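Local atomic coordinates of epidermin decarboxylase (Staphylococcus epidermidis, PDB entry 1G63), a protein that catalyses the FMN-dependent oxidative decarboxylation of the cysteine residue of the C-terminal meso-lanthionine of epidermin, forming a carbon-carbon double bond. Residues 85-90 and 112-117; 31-36 and 53-58. All coordinates share one frame; numbering follows the deposited sequence.

How the interactions relate
Both interactions reach the same parallel sheet of a Rossmann-like fold, but at different parts of it, and their nearest atoms are about 8 Å apart. Interaction 1 is a buried contact of helix against strand: its two segments share no hydrogen bond, meet through apolar side chains alone, and both turn polar groups to the flavin mononucleotide. Interaction 2 pairs strand 32-36 with the edge strand 56-57. There backbone hydrogen bonds do most of the work, an aspartate stands in at one end, and the side chains range from buried isoleucine to exposed asparagine. Interaction 2 closes in the chain before interaction 1 opens.

Interaction 1: 85-90 and 112-117; sequences NTINKI and IFPNMN. With FMN (flavin mononucleotide), chain N.
N3 of the flavin gives its hydrogen to the backbone O of N115 in a nearly straight bond of 2.8 Å, just where 112-117 leaves its strand and I87 of 85-90 comes down on the neighbouring P114 and M116. Because a main-chain carbonyl can only accept, it suits the N-H edge of the pyrimidine ring. The next residue closes in on the same ring, with M116 CA 3.4 Å from FMN N3. The M116 side chain points toward the helix. Its CG sits between the backbone N and the carbonyl carbon (chi1 60°), and a bend at SD carries M116 CE to 4.0 Å from I87 CD1. I87 is the apolar centre of the contact. I87 CD1 also meets P114 CG at 3.8 Å, the isoleucine crossing the proline at about a right angle, while I87 CG1 lies 3.9 Å from I112 CG2. One turn on, I90 CD1 approaches I112 CD1 more loosely, at 4.4 Å. Isoleucines on both segments, with P114 and M116 beside them, fill the layer between helix and sheet and need no polar partner.

This is the helix-on-sheet layer of the Rossmann-like fold: helix 84-91 follows strand 76-82 and lies against the adjacent parallel strand 110-114, with the short axes 10.0 Å apart and running roughly antiparallel, at 139°. L133 of helix 124-134 also packs against I87. The first turn of the helix faces the cofactor phosphate, and T86 OG1 comes within 2.7 Å of FMN O1P; the positive end of the helix probably helps to stabilise that negative charge. T101 and C95 of a second subunit add further hydrogen bonds to the same cofactor.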
# COMPACT_ATOMS: atom_id res chain seq x y z
N ASN B 85 -32.62 -8.49 0.03
CA ASN B 85 -31.67 -8.87 -1.00
C ASN B 85 -31.33 -10.37 -1.01
O ASN B 85 -31.41 -11.02 -2.05
CB ASN B 85 -30.39 -8.06 -0.86
CG ASN B 85 -29.32 -8.48 -1.86
OD1 ASN B 85 -28.25 -8.96 -1.49
ND2 ASN B 85 -29.61 -8.30 -3.14
N THR B 86 -30.95 -10.91 0.15
CA THR B 86 -30.60 -12.31 0.23
C THR B 86 -31.82 -13.21 0.01
O THR B 86 -31.71 -14.26 -0.63
CB THR B 86 -29.93 -12.64 1.57
OG1 THR B 86 -28.60 -12.12 1.56
CG2 THR B 86 -29.86 -14.14 1.80
N ILE B 87 -32.97 -12.80 0.52
CA ILE B 87 -34.18 -13.57 0.34
C ILE B 87 -34.44 -13.70 -1.17
O ILE B 87 -34.64 -14.79 -1.68
CB ILE B 87 -35.39 -12.88 1.00
CG1 ILE B 87 -35.28 -12.96 2.52
CG2 ILE B 87 -36.70 -13.51 0.53
CD1 ILE B 87 -36.34 -12.15 3.27
N ASN B 88 -34.37 -12.58 -1.88
CA ASN B 88 -34.61 -12.58 -3.31
C ASN B 88 -33.54 -13.35 -4.10
O ASN B 88 -33.84 -13.94 -5.14
CB ASN B 88 -34.75 -11.14 -3.80
CG ASN B 88 -35.99 -10.46 -3.24
OD1 ASN B 88 -36.06 -9.23 -3.15
ND2 ASN B 88 -36.98 -11.25 -2.87
N LYS B 89 -32.30 -13.34 -3.62
CA LYS B 89 -31.25 -14.09 -4.30
C LYS B 89 -31.51 -15.59 -4.13
O LYS B 89 -31.44 -16.35 -5.08
CB LYS B 89 -29.88 -13.75 -3.69
CG LYS B 89 -29.25 -12.46 -4.17
CD LYS B 89 -27.88 -12.30 -3.54
CE LYS B 89 -27.06 -11.21 -4.20
NZ LYS B 89 -25.72 -11.14 -3.57
N ILE B 90 -31.81 -16.00 -2.90
CA ILE B 90 -32.07 -17.41 -2.64
C ILE B 90 -33.24 -17.90 -3.49
O ILE B 90 -33.16 -18.97 -4.09
CB ILE B 90 -32.39 -17.64 -1.16
CG1 ILE B 90 -31.18 -17.26 -0.31
CG2 ILE B 90 -32.78 -19.10 -0.93
CD1 ILE B 90 -31.41 -17.35 1.19
N ILE B 112 -35.83 -19.02 7.15
CA ILE B 112 -35.64 -17.60 6.92
C ILE B 112 -36.42 -16.66 7.84
O ILE B 112 -37.64 -16.77 7.97
CB ILE B 112 -35.98 -17.25 5.46
CG1 ILE B 112 -35.08 -18.06 4.52
CG2 ILE B 112 -35.83 -15.75 5.22
CD1 ILE B 112 -35.39 -17.87 3.06
N PHE B 113 -35.71 -15.72 8.47
CA PHE B 113 -36.34 -14.73 9.35
C PHE B 113 -36.17 -13.33 8.77
O PHE B 113 -35.21 -12.63 9.07
CB PHE B 113 -35.74 -14.78 10.76
CG PHE B 113 -35.98 -16.07 11.47
CD1 PHE B 113 -35.11 -17.15 11.30
CD2 PHE B 113 -37.09 -16.23 12.30
CE1 PHE B 113 -35.34 -18.36 11.95
CE2 PHE B 113 -37.33 -17.43 12.95
CZ PHE B 113 -36.45 -18.50 12.77
N PRO B 114 -37.12 -12.90 7.93
CA PRO B 114 -37.06 -11.58 7.31
C PRO B 114 -36.97 -10.41 8.29
O PRO B 114 -37.62 -10.42 9.34
CB PRO B 114 -38.36 -11.52 6.49
CG PRO B 114 -38.63 -12.95 6.18
CD PRO B 114 -38.31 -13.64 7.48
N ASN B 115 -36.16 -9.42 7.93
CA ASN B 115 -36.03 -8.21 8.73
C ASN B 115 -35.69 -7.04 7.82
O ASN B 115 -34.66 -7.04 7.15
CB ASN B 115 -34.96 -8.33 9.81
CG ASN B 115 -34.91 -7.10 10.71
OD1 ASN B 115 -33.99 -6.29 10.63
ND2 ASN B 115 -35.93 -6.95 11.56
N MET B 116 -36.58 -6.05 7.79
CA MET B 116 -36.41 -4.89 6.94
C MET B 116 -37.49 -3.89 7.30
O MET B 116 -38.43 -4.22 8.03
CB MET B 116 -36.57 -5.30 5.48
CG MET B 116 -37.95 -5.90 5.18
SD MET B 116 -38.12 -6.66 3.56
CE MET B 116 -37.40 -8.30 3.87
N ASN B 117 -37.36 -2.67 6.79
CA ASN B 117 -38.35 -1.65 7.04
C ASN B 117 -39.65 -2.10 6.39
O ASN B 117 -39.62 -2.78 5.36
CB ASN B 117 -37.90 -0.32 6.46
CG ASN B 117 -38.87 0.79 6.73
OD1 ASN B 117 -39.89 0.93 6.04
ND2 ASN B 117 -38.59 1.59 7.75
N1 FMN N . -31.76 -4.34 4.19
C2 FMN N . -32.69 -5.20 4.71
O2 FMN N . -33.21 -6.07 4.09
N3 FMN N . -33.07 -5.04 6.09
C4 FMN N . -32.59 -4.10 6.93
O4 FMN N . -33.01 -4.04 8.10
C4A FMN N . -31.61 -3.17 6.37
N5 FMN N . -31.04 -2.24 7.12
C5A FMN N . -30.01 -1.50 6.62
C6 FMN N . -29.31 -0.54 7.48
C7 FMN N . -28.37 0.32 7.01
C7M FMN N . -27.64 1.30 7.95
C8 FMN N . -27.85 0.15 5.64
C8M FMN N . -26.71 0.99 5.11
C9 FMN N . -28.53 -0.73 4.80
C9A FMN N . -29.59 -1.56 5.23
N10 FMN N . -30.30 -2.49 4.41
C10 FMN N . -31.22 -3.38 4.95
C1' FMN N . -29.92 -2.65 3.00
C2' FMN N . -28.92 -3.83 2.86
O2' FMN N . -27.74 -3.70 3.64
C3' FMN N . -28.52 -4.00 1.40
O3' FMN N . -29.71 -4.34 0.61
C4' FMN N . -27.45 -5.04 1.13
O4' FMN N . -27.00 -4.99 -0.25
C5' FMN N . -27.84 -6.47 1.48
O5' FMN N . -26.72 -7.36 1.31
P FMN N . -26.69 -8.84 1.89
O1P FMN N . -27.89 -9.55 1.33
O2P FMN N . -26.67 -8.75 3.36
O3P FMN N . -25.34 -9.43 1.34

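Interaction 2: 31-36 and 53-58; sequences EVNILF and CDNLYD
With CG anti to its carbonyl carbon (chi1 -68°), D54 swings its carboxylate over to V32, and I34, whose CG1 is anti to the backbone N (chi1 -167°), leaves CG2 to face C53 and L56. D54 OD2 accepts V32 N at 2.9 Å, on the anti side of the carboxylate and slightly out of its plane. The backbone returns the grip through a longer bond of 3.3 Å from D54 N to V32 O, so both backbone polar atoms of V32 are engaged by one residue. An aspartate suits this place because its short side chain supplies an acceptor before the strand pairing begins, and its other oxygen, OD1, forms a salt bridge with K26. The methylene CG of E31 lies against the D54 carboxylate while the charged ends stay apart, their repulsion probably offset by K26.

I34 bonds in the manner of parallel strands to residues on both sides of L56: I34 N to N55 O, 3.0 Å, and Y57 N to I34 O, also 3.0 Å. I34 CG2 is 3.5 Å from C53 SG and 3.7 Å from L56 CD1. L56 CD1 also meets the F36 ring at its edge, in plane, 3.9 Å from F36 CD1. On the face opposite I34 and L56, N33 CB lies 3.9 Å from Y57 CE1, and the N33 amide, nearly perpendicular to that ring, can offer its oxygen, OD1, to H74.

The short, weakly bonded strand 56-57 is outermost in the sheet on this side within the chain, and 32-36 joins it to strand 5-9. Helix 18-25 packs on I34 and C53, whose apolar character suits that covered face, while L35, beside Y57 on the opposite face, packs against helix 98-105.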
# COMPACT_ATOMS: atom_id res chain seq x y z
N GLU B 31 -24.08 -27.14 18.83
CA GLU B 31 -23.19 -26.10 18.35
C GLU B 31 -24.01 -25.05 17.63
O GLU B 31 -25.08 -25.34 17.09
CB GLU B 31 -22.16 -26.68 17.37
CG GLU B 31 -20.86 -27.15 17.99
CD GLU B 31 -19.85 -27.63 16.96
OE1 GLU B 31 -19.75 -27.00 15.89
OE2 GLU B 31 -19.16 -28.63 17.22
N VAL B 32 -23.52 -23.82 17.65
CA VAL B 32 -24.16 -22.73 16.95
C VAL B 32 -23.01 -21.96 16.31
O VAL B 32 -22.23 -21.29 16.98
CB VAL B 32 -24.97 -21.83 17.89
CG1 VAL B 32 -24.17 -21.52 19.11
CG2 VAL B 32 -25.38 -20.54 17.17
N ASN B 33 -22.89 -22.12 14.99
CA ASN B 33 -21.84 -21.48 14.22
C ASN B 33 -22.42 -20.34 13.40
O ASN B 33 -23.64 -20.22 13.26
CB ASN B 33 -21.18 -22.53 13.32
CG ASN B 33 -20.66 -23.72 14.11
OD1 ASN B 33 -20.87 -24.87 13.73
ND2 ASN B 33 -19.96 -23.46 15.20
N ILE B 34 -21.56 -19.49 12.85
CA ILE B 34 -22.06 -18.36 12.10
C ILE B 34 -21.29 -18.05 10.81
O ILE B 34 -20.09 -18.31 10.70
CB ILE B 34 -22.13 -17.13 13.03
CG1 ILE B 34 -22.94 -16.01 12.37
CG2 ILE B 34 -20.73 -16.70 13.40
CD1 ILE B 34 -23.50 -15.02 13.36
N LEU B 35 -22.00 -17.49 9.84
CA LEU B 35 -21.45 -17.14 8.54
C LEU B 35 -22.09 -15.80 8.14
O LEU B 35 -23.31 -15.66 8.19
CB LEU B 35 -21.82 -18.24 7.53
CG LEU B 35 -21.14 -18.31 6.16
CD1 LEU B 35 -21.73 -19.47 5.37
CD2 LEU B 35 -21.34 -17.01 5.41
N PHE B 36 -21.29 -14.82 7.76
CA PHE B 36 -21.82 -13.50 7.38
C PHE B 36 -21.75 -13.18 5.90
O PHE B 36 -20.96 -13.75 5.15
CB PHE B 36 -21.06 -12.38 8.12
CG PHE B 36 -21.26 -12.38 9.62
CD1 PHE B 36 -20.45 -13.15 10.44
CD2 PHE B 36 -22.26 -11.59 10.20
CE1 PHE B 36 -20.62 -13.14 11.84
CE2 PHE B 36 -22.44 -11.57 11.58
CZ PHE B 36 -21.62 -12.34 12.41
N CYS B 53 -19.60 -17.86 19.35
CA CYS B 53 -19.87 -19.00 18.48
C CYS B 53 -18.81 -20.09 18.57
O CYS B 53 -17.66 -19.84 18.94
CB CYS B 53 -19.98 -18.54 17.02
SG CYS B 53 -21.55 -17.72 16.63
N ASP B 54 -19.21 -21.31 18.22
CA ASP B 54 -18.30 -22.43 18.23
C ASP B 54 -17.34 -22.28 17.04
O ASP B 54 -16.15 -22.55 17.16
CB ASP B 54 -19.08 -23.74 18.13
CG ASP B 54 -19.90 -24.02 19.37
OD1 ASP B 54 -19.32 -24.47 20.38
OD2 ASP B 54 -21.13 -23.79 19.35
N ASN B 55 -17.88 -21.85 15.91
CA ASN B 55 -17.07 -21.65 14.71
C ASN B 55 -17.59 -20.51 13.85
O ASN B 55 -18.80 -20.31 13.72
CB ASN B 55 -17.04 -22.91 13.85
CG ASN B 55 -16.55 -24.11 14.59
OD1 ASN B 55 -17.33 -24.79 15.26
ND2 ASN B 55 -15.26 -24.39 14.49
N LEU B 56 -16.66 -19.76 13.27
CA LEU B 56 -16.99 -18.65 12.38
C LEU B 56 -16.43 -18.99 11.00
O LEU B 56 -15.23 -19.21 10.85
CB LEU B 56 -16.35 -17.35 12.88
CG LEU B 56 -16.31 -16.19 11.87
CD1 LEU B 56 -17.71 -15.75 11.49
CD2 LEU B 56 -15.54 -15.04 12.48
N TYR B 57 -17.30 -19.03 10.00
CA TYR B 57 -16.86 -19.31 8.64
C TYR B 57 -16.58 -17.99 7.94
O TYR B 57 -17.49 -17.20 7.70
CB TYR B 57 -17.92 -20.11 7.89
CG TYR B 57 -18.21 -21.45 8.52
CD1 TYR B 57 -19.42 -21.69 9.17
CD2 TYR B 57 -17.27 -22.48 8.49
CE1 TYR B 57 -19.69 -22.91 9.77
CE2 TYR B 57 -17.52 -23.70 9.09
CZ TYR B 57 -18.73 -23.92 9.72
OH TYR B 57 -18.99 -25.14 10.30
N ASP B 58 -15.31 -17.74 7.63
CA ASP B 58 -14.88 -16.51 6.98
C ASP B 58 -14.32 -16.79 5.59
O ASP B 58 -13.23 -17.34 5.46
CB ASP B 58 -13.82 -15.83 7.86
CG ASP B 58 -13.40 -14.47 7.35
OD1 ASP B 58 -12.59 -13.82 8.05
OD2 ASP B 58 -13.85 -14.04 6.27